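Local atomic coordinates of glyoxalase family protein (Bacillus cereus, PDB entry 1SS4), a protein that is of unknown function but belongs to the glyoxalase superfamily and probably binds a metal ion, perhaps acting as a methylmalonyl-CoA epimerase. Residues Val58-Met63 with Glu73-Leu78. Residues are numbered along the deposited sequence; the frame is centred on the assembly and turned at random.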
loop_
_atom_site.group_PDB
_atom_site.type_symbol
_atom_site.label_atom_id
_atom_site.label_comp_id
_atom_site.label_asym_id
_atom_site.label_seq_id
_atom_site.Cartn_x
_atom_site.Cartn_y
_atom_site.Cartn_z
ATOM N N VAL A 58 8.151 -16.662 8.157
ATOM C CA VAL A 58 8.167 -15.207 8.138
ATOM C C VAL A 58 7.749 -14.657 9.488
ATOM O O VAL A 58 6.953 -15.273 10.193
ATOM C CB VAL A 58 7.191 -14.672 7.077
ATOM C CG1 VAL A 58 7.230 -13.164 7.049
ATOM C CG2 VAL A 58 7.562 -15.218 5.714
ATOM N N GLU A 59 8.329 -13.528 9.879
ATOM C CA GLU A 59 7.936 -12.895 11.121
ATOM C C GLU A 59 7.052 -11.728 10.685
ATOM O O GLU A 59 7.416 -10.953 9.786
ATOM C CB GLU A 59 9.141 -12.375 11.897
ATOM C CG GLU A 59 8.775 -11.935 13.312
ATOM C CD GLU A 59 9.948 -11.308 14.047
ATOM O OE1 GLU A 59 11.035 -11.199 13.438
ATOM O OE2 GLU A 59 9.781 -10.920 15.231
ATOM N N ILE A 60 5.901 -11.606 11.330
ATOM C CA ILE A 60 4.922 -10.577 10.999
ATOM C C ILE A 60 4.605 -9.644 12.158
ATOM O O ILE A 60 4.598 -10.061 13.320
ATOM C CB ILE A 60 3.606 -11.244 10.542
ATOM C CG1 ILE A 60 3.830 -11.956 9.206
ATOM C CG2 ILE A 60 2.502 -10.216 10.408
ATOM C CD1 ILE A 60 2.670 -12.827 8.808
ATOM N N ALA A 61 4.343 -8.384 11.833
ATOM C CA ALA A 61 3.983 -7.379 12.829
ATOM C C ALA A 61 2.848 -6.551 12.248
ATOM O O ALA A 61 2.946 -6.066 11.126
ATOM C CB ALA A 61 5.169 -6.491 13.152
HETATM N N MSE A 62 1.770 -6.388 13.003
HETATM C CA MSE A 62 0.640 -5.617 12.515
HETATM C C MSE A 62 0.551 -4.272 13.230
HETATM O O MSE A 62 0.482 -4.218 14.458
HETATM C CB MSE A 62 -0.654 -6.407 12.721
HETATM C CG MSE A 62 -1.877 -5.792 12.055
HETATM SE SE MSE A 62 -1.810 -5.813 10.095
HETATM C CE MSE A 62 -2.246 -7.704 9.750
HETATM N N MSE A 63 0.584 -3.195 12.446
HETATM C CA MSE A 63 0.497 -1.827 12.965
HETATM C C MSE A 63 -0.910 -1.302 12.666
HETATM O O MSE A 63 -1.442 -1.532 11.582
HETATM C CB MSE A 63 1.474 -0.894 12.239
HETATM C CG MSE A 63 2.907 -1.372 12.094
HETATM SE SE MSE A 63 3.756 -1.584 13.824
HETATM C CE MSE A 63 3.918 0.260 14.366
ATOM N N GLU A 73 0.920 -3.955 7.609
ATOM C CA GLU A 73 1.463 -5.245 8.004
ATOM C C GLU A 73 2.919 -5.270 7.584
ATOM O O GLU A 73 3.234 -5.059 6.408
ATOM C CB GLU A 73 0.719 -6.388 7.305
ATOM C CG GLU A 73 1.162 -7.770 7.766
ATOM C CD GLU A 73 0.362 -8.906 7.115
ATOM O OE1 GLU A 73 -0.889 -8.863 7.133
ATOM O OE2 GLU A 73 0.978 -9.848 6.590
ATOM N N LEU A 74 3.798 -5.539 8.537
ATOM C CA LEU A 74 5.222 -5.609 8.268
ATOM C C LEU A 74 5.627 -7.081 8.299
ATOM O O LEU A 74 5.258 -7.820 9.225
ATOM C CB LEU A 74 5.986 -4.792 9.325
ATOM C CG LEU A 74 5.591 -3.312 9.401
ATOM C CD1 LEU A 74 6.218 -2.658 10.628
ATOM C CD2 LEU A 74 6.032 -2.566 8.121
ATOM N N SER A 75 6.348 -7.512 7.263
ATOM C CA SER A 75 6.807 -8.894 7.148
ATOM C C SER A 75 8.316 -8.979 6.933
ATOM O O SER A 75 8.901 -8.157 6.224
ATOM C CB SER A 75 6.122 -9.598 5.969
ATOM O OG SER A 75 4.762 -9.856 6.257
ATOM N N ARG A 76 8.924 -9.983 7.550
ATOM C CA ARG A 76 10.353 -10.251 7.411
ATOM C C ARG A 76 10.495 -11.741 7.097
ATOM O O ARG A 76 10.040 -12.593 7.870
ATOM C CB ARG A 76 11.099 -9.940 8.708
ATOM C CG ARG A 76 12.588 -10.225 8.614
ATOM C CD ARG A 76 13.293 -9.852 9.910
ATOM N NE ARG A 76 12.872 -10.681 11.041
ATOM C CZ ARG A 76 13.358 -11.893 11.301
ATOM N NH1 ARG A 76 14.285 -12.427 10.511
ATOM N NH2 ARG A 76 12.928 -12.565 12.361
ATOM N N PHE A 77 11.111 -12.052 5.960
ATOM C CA PHE A 77 11.309 -13.437 5.550
ATOM C C PHE A 77 12.538 -14.062 6.217
ATOM O O PHE A 77 13.604 -13.480 6.193
ATOM C CB PHE A 77 11.492 -13.514 4.029
ATOM C CG PHE A 77 10.197 -13.532 3.252
ATOM C CD1 PHE A 77 9.530 -14.733 3.013
ATOM C CD2 PHE A 77 9.627 -12.349 2.785
ATOM C CE1 PHE A 77 8.303 -14.753 2.322
ATOM C CE2 PHE A 77 8.414 -12.357 2.101
ATOM C CZ PHE A 77 7.745 -13.561 1.867
ATOM N N LEU A 78 12.377 -15.231 6.833
ATOM C CA LEU A 78 13.523 -15.941 7.410
ATOM C C LEU A 78 13.885 -16.901 6.267
ATOM O O LEU A 78 15.040 -17.001 5.850
ATOM C CB LEU A 78 13.117 -16.695 8.667
ATOM C CG LEU A 78 12.905 -15.847 9.928
ATOM C CD1 LEU A 78 11.682 -14.945 9.788
ATOM C CD2 LEU A 78 12.734 -16.771 11.118
#
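The β-hairpin of strands 57-64 and 71-79, the two central strands of a four-stranded mixed sheet of the glyoxalase (vicinal oxygen chelate) fold, pairs E59 with R76 and A61 with L74 as antiparallel hydrogen-bonded pairs. A61 N donates a hydrogen bond to L74 O at 2.8 Å, and L74 N returns a nearly straight bond to A61 O (177°). V58-F77, I60-S75 and M62-E73 are the non-hydrogen-bonded pairs between and beyond them. On the face that helix 22-32 covers, the R76 chain bends at chi3 (65°), which turns NE toward E59; NH2 donates to E59 OE1 at 2.6 Å, and NE adds a weak bond to the same oxygen. The carboxylate stands almost perpendicular to the guanidinium, 89° between planes, yet OE1 lies at the guanidinium edge. E59 OE2 bridges to R39 on strand 35-42, which links three strands by charge. On the other face, E73 runs extended past I60, its CG 3.8 Å from I60 CG2, and the doubly bent selenomethionine M62 brings CE to 3.2 Å from E73 OE1. At the open end of the hairpin, away from the connecting loop, V58 CG2 meets the F77 ring obliquely, 3.4 Å from CD1.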